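Local atomic coordinates of thioredoxin-like protein (Bacteroides caccae ATCC 43185, PDB entry 4YOD), a protein that is of unknown specific function but, with a thioredoxin-like domain joined to a helical domain, probably acts as a thiol-disulfide oxidoreductase. Residues A[42-47]-A[90-95]; A[65-70]-A[114-119]. All coordinates share one frame; numbering follows the deposited sequence.

Contact 1 (A[42-47]-A[90-95]); sequences VNFADT and KKVFAY
With CG1 anti to the backbone N (chi1 177°) and CG2 anti to the carbonyl carbon, Val92 spreads its two methyls astride the carbonyl oxygen of Phe44. Phe44 sets its ring beside its own backbone N, CG anti to the carbonyl carbon (chi1 -74°), which brings CD1 to Val92 CG1 at an oblique approach. Phe44 O lies 3.2 Å from Val92 CG2 and 3.5 Å from Val92 CG1. CD1 of Phe44 also touches Val92 CG1 at 4.0 Å, the two side chains crossing at about a right angle, while Asp46 O comes within 3.9 Å of Val92 CG2. Phe44 O is a buried polar atom with no hydrogen-bonding partner, met here by the CB and both methyls of Val92. The loop offering it, leading from helix 27-37 to helix 53-66, makes a type I beta turn from Asn43 to Asp46, reinforced by an Asx turn in which Asn43 OD1 accepts from Ala45 N at 3.0 Å, the donor standing above the amide's carbonyl plane. Asparagine suits the place because its short side chain carries an acceptor back to the turn. The turn packs on the first turns of helix 90-105 in the helical domain, and a beta-branched valine gives a broad apolar cap. Cut back to alanine, this position would keep CB against Phe44 O but would probably open a gap beside CD1 of Phe44 and thin the apolar cover of the oxygen. On the side of the Phe44 ring away from Val92, Val42 CG1 covers one face toward the rim, and Arg85 of helix 72-85 also touches this ring.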
ATOM      1  N   VAL A  42     -19.692  20.638  -4.575  1.00 32.64           N
ATOM      2  CA  VAL A  42     -19.681  19.805  -5.776  1.00 32.50           C
ATOM      3  C   VAL A  42     -21.049  19.100  -5.935  1.00 39.11           C
ATOM      4  O   VAL A  42     -21.631  18.644  -4.953  1.00 41.49           O
ATOM      5  CB  VAL A  42     -18.488  18.806  -5.698  1.00 34.26           C
ATOM      6  CG1 VAL A  42     -18.552  17.734  -6.786  1.00 33.25           C
ATOM      7  CG2 VAL A  42     -17.151  19.559  -5.772  1.00 33.76           C
ATOM      8  N   ASN A  43     -21.551  19.043  -7.182  1.00 35.03           N
ATOM      9  CA  ASN A  43     -22.782  18.350  -7.565  1.00 34.20           C
ATOM     10  C   ASN A  43     -22.360  17.061  -8.228  1.00 37.21           C
ATOM     11  O   ASN A  43     -21.933  17.093  -9.392  1.00 36.90           O
ATOM     12  CB  ASN A  43     -23.636  19.229  -8.527  1.00 37.60           C
ATOM     13  CG  ASN A  43     -24.909  18.549  -9.021  1.00 56.80           C
ATOM     14  OD1 ASN A  43     -25.263  17.438  -8.601  1.00 45.12           O
ATOM     15  ND2 ASN A  43     -25.644  19.215  -9.907  1.00 45.85           N
ATOM     16  N   PHE A  44     -22.439  15.922  -7.498  1.00 32.90           N
ATOM     17  CA  PHE A  44     -22.022  14.640  -8.061  1.00 32.91           C
ATOM     18  C   PHE A  44     -23.019  14.057  -9.100  1.00 41.55           C
ATOM     19  O   PHE A  44     -22.719  13.039  -9.717  1.00 41.93           O
ATOM     20  CB  PHE A  44     -21.729  13.627  -6.966  1.00 32.72           C
ATOM     21  CG  PHE A  44     -20.434  13.896  -6.241  1.00 32.61           C
ATOM     22  CD1 PHE A  44     -19.224  13.952  -6.935  1.00 34.56           C
ATOM     23  CD2 PHE A  44     -20.415  14.078  -4.863  1.00 33.77           C
ATOM     24  CE1 PHE A  44     -18.020  14.168  -6.259  1.00 33.29           C
ATOM     25  CE2 PHE A  44     -19.207  14.286  -4.187  1.00 35.39           C
ATOM     26  CZ  PHE A  44     -18.017  14.334  -4.890  1.00 32.34           C
ATOM     27  N   ALA A  45     -24.139  14.721  -9.335  1.00 42.81           N
ATOM     28  CA  ALA A  45     -25.106  14.322 -10.362  1.00 45.60           C
ATOM     29  C   ALA A  45     -24.890  15.137 -11.661  1.00 56.09           C
ATOM     30  O   ALA A  45     -25.622  14.940 -12.634  1.00 58.12           O
ATOM     31  CB  ALA A  45     -26.516  14.513  -9.841  1.00 47.64           C
ATOM     32  N   ASP A  46     -23.867  16.032 -11.676  1.00 54.95           N
ATOM     33  CA  ASP A  46     -23.519  16.933 -12.784  1.00 57.08           C
ATOM     34  C   ASP A  46     -22.596  16.278 -13.865  1.00 63.02           C
ATOM     35  O   ASP A  46     -22.147  15.142 -13.710  1.00 61.03           O
ATOM     36  CB  ASP A  46     -22.840  18.194 -12.210  1.00 59.20           C
ATOM     37  CG  ASP A  46     -23.112  19.511 -12.913  1.00 75.21           C
ATOM     38  OD1 ASP A  46     -23.600  19.483 -14.069  1.00 79.71           O
ATOM     39  OD2 ASP A  46     -22.803  20.575 -12.323  1.00 80.31           O
ATOM     40  N   THR A  47     -22.300  17.040 -14.947  1.00 62.88           N
ATOM     41  CA  THR A  47     -21.499  16.614 -16.106  1.00 63.71           C
ATOM     42  C   THR A  47     -20.002  17.042 -15.985  1.00 66.96           C
ATOM     43  O   THR A  47     -19.301  17.080 -17.005  1.00 66.71           O
ATOM     44  CB  THR A  47     -22.173  17.149 -17.419  1.00 76.46           C
ATOM     45  OG1 THR A  47     -21.504  16.633 -18.572  1.00 81.53           O
ATOM     46  CG2 THR A  47     -22.248  18.689 -17.499  1.00 72.64           C
ATOM     47  N   LYS A  90     -24.322   6.648 -11.652  1.00 35.64           N
ATOM     48  CA  LYS A  90     -23.463   5.487 -11.926  1.00 34.97           C
ATOM     49  C   LYS A  90     -22.178   5.865 -12.693  1.00 36.21           C
ATOM     50  O   LYS A  90     -21.119   5.334 -12.393  1.00 34.80           O
ATOM     51  CB  LYS A  90     -24.255   4.424 -12.707  1.00 39.46           C
ATOM     52  CG  LYS A  90     -23.519   3.100 -12.843  1.00 54.31           C
ATOM     53  CD  LYS A  90     -24.460   1.961 -13.245  1.00 66.18           C
ATOM     54  CE  LYS A  90     -23.733   0.709 -13.699  1.00 65.08           C
ATOM     55  NZ  LYS A  90     -22.537   0.418 -12.869  1.00 51.80           N
ATOM     56  N   LYS A  91     -22.272   6.762 -13.676  1.00 32.00           N
ATOM     57  CA  LYS A  91     -21.101   7.174 -14.450  1.00 31.68           C
ATOM     58  C   LYS A  91     -20.089   8.012 -13.601  1.00 34.73           C
ATOM     59  O   LYS A  91     -18.879   7.897 -13.810  1.00 33.87           O
ATOM     60  CB  LYS A  91     -21.528   7.943 -15.694  1.00 34.89           C
ATOM     61  CG  LYS A  91     -22.207   7.053 -16.737  1.00 52.36           C
ATOM     62  CD  LYS A  91     -22.482   7.797 -18.042  1.00 66.73           C
ATOM     63  CE  LYS A  91     -23.343   6.983 -18.978  1.00 81.31           C
ATOM     64  NZ  LYS A  91     -23.794   7.776 -20.154  1.00 95.87           N
ATOM     65  N   VAL A  92     -20.582   8.819 -12.641  1.00 29.53           N
ATOM     66  CA  VAL A  92     -19.736   9.610 -11.738  1.00 28.01           C
ATOM     67  C   VAL A  92     -19.076   8.664 -10.697  1.00 30.00           C
ATOM     68  O   VAL A  92     -17.881   8.797 -10.415  1.00 28.29           O
ATOM     69  CB  VAL A  92     -20.512  10.777 -11.080  1.00 32.47           C
ATOM     70  CG1 VAL A  92     -19.632  11.538 -10.090  1.00 31.78           C
ATOM     71  CG2 VAL A  92     -21.028  11.735 -12.150  1.00 33.69           C
ATOM     72  N   PHE A  93     -19.848   7.700 -10.162  1.00 27.96           N
ATOM     73  CA  PHE A  93     -19.327   6.688  -9.227  1.00 25.95           C
ATOM     74  C   PHE A  93     -18.138   5.965  -9.864  1.00 30.13           C
ATOM     75  O   PHE A  93     -17.068   5.866  -9.239  1.00 26.88           O
ATOM     76  CB  PHE A  93     -20.449   5.693  -8.851  1.00 27.83           C
ATOM     77  CG  PHE A  93     -20.000   4.598  -7.900  1.00 28.97           C
ATOM     78  CD1 PHE A  93     -19.412   3.433  -8.382  1.00 32.29           C
ATOM     79  CD2 PHE A  93     -20.222   4.706  -6.535  1.00 29.56           C
ATOM     80  CE1 PHE A  93     -18.998   2.424  -7.503  1.00 32.15           C
ATOM     81  CE2 PHE A  93     -19.812   3.694  -5.662  1.00 31.79           C
ATOM     82  CZ  PHE A  93     -19.218   2.558  -6.154  1.00 29.59           C
ATOM     83  N   ALA A  94     -18.309   5.523 -11.134  1.00 29.40           N
ATOM     84  CA  ALA A  94     -17.294   4.805 -11.923  1.00 29.91           C
ATOM     85  C   ALA A  94     -16.057   5.671 -12.158  1.00 32.44           C
ATOM     86  O   ALA A  94     -14.937   5.177 -12.039  1.00 31.24           O
ATOM     87  CB  ALA A  94     -17.893   4.359 -13.262  1.00 32.49           C
ATOM     88  N   TYR A  95     -16.259   6.965 -12.469  1.00 29.66           N
ATOM     89  CA  TYR A  95     -15.162   7.909 -12.704  1.00 29.09           C
ATOM     90  C   TYR A  95     -14.337   8.158 -11.412  1.00 30.14           C
ATOM     91  O   TYR A  95     -13.113   8.102 -11.460  1.00 28.44           O
ATOM     92  CB  TYR A  95     -15.712   9.230 -13.286  1.00 31.06           C
ATOM     93  CG  TYR A  95     -14.689  10.337 -13.403  1.00 32.61           C
ATOM     94  CD1 TYR A  95     -13.841  10.419 -14.504  1.00 35.13           C
ATOM     95  CD2 TYR A  95     -14.557  11.297 -12.403  1.00 32.43           C
ATOM     96  CE1 TYR A  95     -12.873  11.420 -14.600  1.00 35.84           C
ATOM     97  CE2 TYR A  95     -13.599  12.305 -12.493  1.00 33.04           C
ATOM     98  CZ  TYR A  95     -12.767  12.369 -13.597  1.00 37.18           C
ATOM     99  OH  TYR A  95     -11.821  13.357 -13.676  1.00 37.87           O
TER

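Contact 2 (A[65-70]-A[114-119]); sequences DILNHV and EEFYIP
The Phe116 ring takes the CB of Leu67 over one face, off-centre, 4.2 Å from the ring centroid and 29° from the ring normal, which makes this a CH-pi contact. Leu67 O approaches the far end of the ring obliquely from that same side, Asn68 OD1 obliquely from the other, with the Asn68 amide plane turned 42° from the ring plane. This is packing in an all-helical domain whose family is grouped with the tetratricopeptide-repeat proteins, and it sets segment 65-70, where helix 53-66 gives way to a turn, against the first turns of helix 114-125. Phenylalanine fits because its ring, swung beside the backbone N (chi1 -66°), is long enough to bridge backbones whose nearest CA atoms, those of Leu67 and Phe116, are 8.4 Å apart. Leu72 and Ile79 of helix 72-85 and Leu104 of helix 90-105 also touch this ring, wedging it between helices. Leu67 serves three neighbours: its CB meets the ring, at 3.8 Å from Phe116 CE2, and its side chain packs on Ile79 and on Val35 of helix 27-37. Asn68 sits at the exposed border, where a polar amide can lie across an aromatic tip and still face solvent. Its ND2 makes a weak hydrogen bond back to Asp65 O, consistent with OD1 being the arm turned toward the ring, where Asn68 OD1 lies 3.6 Å from Phe116 CZ.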
ATOM      1  N   ASP A  65      -4.024  14.374  -0.850  1.00 32.54           N
ATOM      2  CA  ASP A  65      -2.933  15.024  -0.118  0.50 34.40           C
ATOM      3  C   ASP A  65      -3.373  15.511   1.283  1.00 38.78           C
ATOM      4  O   ASP A  65      -2.655  15.286   2.264  1.00 39.71           O
ATOM      5  CB  ASP A  65      -2.363  16.209  -0.928  0.50 37.62           C
ATOM      6  CG  ASP A  65      -1.238  15.854  -1.891  0.50 54.47           C
ATOM      7  OD1 ASP A  65      -0.485  14.894  -1.600  0.50 56.69           O
ATOM      8  OD2 ASP A  65      -1.070  16.576  -2.903  0.50 61.07           O
ATOM      9  N   ILE A  66      -4.545  16.185   1.383  1.00 34.37           N
ATOM     10  CA  ILE A  66      -5.024  16.719   2.675  1.00 35.02           C
ATOM     11  C   ILE A  66      -5.480  15.596   3.633  1.00 36.58           C
ATOM     12  O   ILE A  66      -5.465  15.803   4.847  1.00 36.62           O
ATOM     13  CB  ILE A  66      -6.090  17.836   2.549  1.00 38.63           C
ATOM     14  CG1 ILE A  66      -7.391  17.342   1.892  1.00 38.52           C
ATOM     15  CG2 ILE A  66      -5.509  19.068   1.838  1.00 40.43           C
ATOM     16  CD1 ILE A  66      -8.605  18.050   2.327  1.00 45.59           C
ATOM     17  N   LEU A  67      -5.805  14.391   3.103  1.00 32.29           N
ATOM     18  CA  LEU A  67      -6.177  13.227   3.914  1.00 30.87           C
ATOM     19  C   LEU A  67      -5.021  12.749   4.803  1.00 34.67           C
ATOM     20  O   LEU A  67      -5.258  12.107   5.830  1.00 33.57           O
ATOM     21  CB  LEU A  67      -6.658  12.069   3.034  1.00 29.72           C
ATOM     22  CG  LEU A  67      -8.009  12.252   2.342  1.00 32.95           C
ATOM     23  CD1 LEU A  67      -8.244  11.132   1.358  1.00 32.95           C
ATOM     24  CD2 LEU A  67      -9.155  12.391   3.345  1.00 32.77           C
ATOM     25  N   ASN A  68      -3.783  13.098   4.440  1.00 34.18           N
ATOM     26  CA  ASN A  68      -2.603  12.741   5.240  1.00 35.17           C
ATOM     27  C   ASN A  68      -2.450  13.592   6.508  1.00 41.04           C
ATOM     28  O   ASN A  68      -1.645  13.235   7.370  1.00 40.80           O
ATOM     29  CB  ASN A  68      -1.328  12.903   4.397  1.00 36.30           C
ATOM     30  CG  ASN A  68      -1.167  11.873   3.314  1.00 46.86           C
ATOM     31  OD1 ASN A  68      -1.092  10.677   3.571  1.00 46.19           O
ATOM     32  ND2 ASN A  68      -1.042  12.323   2.083  1.00 39.61           N
ATOM     33  N   HIS A  69      -3.159  14.727   6.608  1.00 39.44           N
ATOM     34  CA  HIS A  69      -2.970  15.681   7.712  1.00 41.65           C
ATOM     35  C   HIS A  69      -3.999  15.519   8.843  1.00 43.73           C
ATOM     36  O   HIS A  69      -4.055  16.360   9.736  1.00 44.75           O
ATOM     37  CB  HIS A  69      -2.978  17.138   7.178  1.00 44.10           C
ATOM     38  CG  HIS A  69      -2.049  17.385   6.019  1.00 49.04           C
ATOM     39  ND1 HIS A  69      -2.302  18.388   5.095  1.00 51.39           N
ATOM     40  CD2 HIS A  69      -0.898  16.752   5.667  1.00 52.29           C
ATOM     41  CE1 HIS A  69      -1.312  18.330   4.217  1.00 51.46           C
ATOM     42  NE2 HIS A  69      -0.446  17.355   4.516  1.00 52.15           N
ATOM     43  N   VAL A  70      -4.786  14.426   8.824  1.00 37.06           N
ATOM     44  CA  VAL A  70      -5.802  14.152   9.840  1.00 35.47           C
ATOM     45  C   VAL A  70      -5.607  12.735  10.397  1.00 38.29           C
ATOM     46  O   VAL A  70      -4.970  11.931   9.714  1.00 36.84           O
ATOM     47  CB  VAL A  70      -7.249  14.339   9.286  1.00 37.64           C
ATOM     48  CG1 VAL A  70      -7.515  15.782   8.888  1.00 37.55           C
ATOM     49  CG2 VAL A  70      -7.561  13.379   8.126  1.00 35.75           C
ATOM     50  N   GLU A 114      -2.888   1.982   0.817  1.00 26.75           N
ATOM     51  CA  GLU A 114      -3.895   0.943   0.957  1.00 26.77           C
ATOM     52  C   GLU A 114      -4.890   1.261   2.063  1.00 29.50           C
ATOM     53  O   GLU A 114      -6.055   0.896   1.929  1.00 29.53           O
ATOM     54  CB  GLU A 114      -3.225  -0.387   1.200  1.00 29.41           C
ATOM     55  CG  GLU A 114      -4.172  -1.555   1.206  1.00 37.34           C
ATOM     56  CD  GLU A 114      -3.448  -2.851   1.486  1.00 54.24           C
ATOM     57  OE1 GLU A 114      -2.850  -3.389   0.527  1.00 38.96           O
ATOM     58  OE2 GLU A 114      -3.461  -3.315   2.655  1.00 39.28           O
ATOM     59  N   GLU A 115      -4.461   1.957   3.120  1.00 24.97           N
ATOM     60  CA  GLU A 115      -5.385   2.351   4.189  1.00 25.38           C
ATOM     61  C   GLU A 115      -6.404   3.418   3.688  1.00 29.04           C
ATOM     62  O   GLU A 115      -7.488   3.524   4.250  1.00 28.90           O
ATOM     63  CB  GLU A 115      -4.639   2.834   5.433  1.00 27.42           C
ATOM     64  CG  GLU A 115      -4.021   1.698   6.263  1.00 32.25           C
ATOM     65  CD  GLU A 115      -4.944   0.585   6.730  1.00 46.88           C
ATOM     66  OE1 GLU A 115      -6.021   0.890   7.293  1.00 38.41           O
ATOM     67  OE2 GLU A 115      -4.570  -0.599   6.564  1.00 40.68           O
ATOM     68  N   PHE A 116      -6.086   4.162   2.611  1.00 24.62           N
ATOM     69  CA  PHE A 116      -7.073   5.090   2.059  1.00 23.98           C
ATOM     70  C   PHE A 116      -7.926   4.376   1.005  1.00 27.69           C
ATOM     71  O   PHE A 116      -9.076   4.739   0.796  1.00 26.63           O
ATOM     72  CB  PHE A 116      -6.396   6.334   1.452  1.00 25.88           C
ATOM     73  CG  PHE A 116      -5.657   7.306   2.353  1.00 28.23           C
ATOM     74  CD1 PHE A 116      -5.800   7.253   3.738  1.00 31.19           C
ATOM     75  CD2 PHE A 116      -4.869   8.318   1.810  1.00 31.49           C
ATOM     76  CE1 PHE A 116      -5.123   8.163   4.562  1.00 33.66           C
ATOM     77  CE2 PHE A 116      -4.197   9.228   2.640  1.00 35.58           C
ATOM     78  CZ  PHE A 116      -4.321   9.131   4.005  1.00 33.58           C
ATOM     79  N   TYR A 117      -7.368   3.359   0.323  1.00 25.20           N
ATOM     80  CA  TYR A 117      -8.108   2.641  -0.704  1.00 24.16           C
ATOM     81  C   TYR A 117      -9.136   1.645  -0.116  1.00 26.21           C
ATOM     82  O   TYR A 117     -10.201   1.467  -0.716  1.00 24.63           O
ATOM     83  CB  TYR A 117      -7.141   1.933  -1.664  1.00 25.16           C
ATOM     84  CG  TYR A 117      -7.822   1.423  -2.911  1.00 26.00           C
ATOM     85  CD1 TYR A 117      -8.534   2.287  -3.748  1.00 26.00           C
ATOM     86  CD2 TYR A 117      -7.752   0.084  -3.264  1.00 26.71           C
ATOM     87  CE1 TYR A 117      -9.187   1.814  -4.882  1.00 25.39           C
ATOM     88  CE2 TYR A 117      -8.335  -0.383  -4.440  1.00 27.21           C
ATOM     89  CZ  TYR A 117      -9.051   0.484  -5.246  1.00 29.45           C
ATOM     90  OH  TYR A 117      -9.695  -0.038  -6.344  1.00 32.16           O
ATOM     91  N   ILE A 118      -8.839   1.004   1.043  1.00 23.48           N
ATOM     92  CA  ILE A 118      -9.760   0.048   1.702  1.00 22.21           C
ATOM     93  C   ILE A 118     -11.186   0.673   1.914  1.00 27.67           C
ATOM     94  O   ILE A 118     -12.126   0.031   1.431  1.00 25.61           O
ATOM     95  CB  ILE A 118      -9.148  -0.538   2.991  1.00 25.24           C
ATOM     96  CG1 ILE A 118      -8.084  -1.620   2.608  1.00 26.37           C
ATOM     97  CG2 ILE A 118     -10.217  -1.123   3.941  1.00 25.62           C
ATOM     98  CD1 ILE A 118      -7.055  -1.946   3.732  1.00 31.77           C
ATOM     99  N   PRO A 119     -11.402   1.904   2.499  1.00 25.70           N
ATOM    100  CA  PRO A 119     -12.784   2.449   2.565  1.00 25.77           C
ATOM    101  C   PRO A 119     -13.430   2.654   1.175  1.00 28.44           C
ATOM    102  O   PRO A 119     -14.646   2.515   1.072  1.00 27.66           O
ATOM    103  CB  PRO A 119     -12.630   3.784   3.311  1.00 28.10           C
ATOM    104  CG  PRO A 119     -11.185   4.115   3.265  1.00 31.39           C
ATOM    105  CD  PRO A 119     -10.445   2.803   3.179  1.00 26.66           C
TER

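Overall arrangement
Contacts 1 and 2 both belong to the helical domain, yet their centres are 21 Å apart. Contact 1 lies farther out, about 26 Å from the centre of the chain, and seats a loop turn on helix 90-105; contact 2, about 11 Å from that centre, joins segment 65-70 to the start of helix 114-125. Each has two buried residues, but contact 2 also reaches an exposed asparagine. Their chemistry differs accordingly: a valine covering a carbonyl in one, an aromatic ring packed against a leucine CB and approached by an amide oxygen in the other. Helix 72-85 supplies neighbours to both, and helix 90-105, a partner in contact 1, flanks the ring of contact 2.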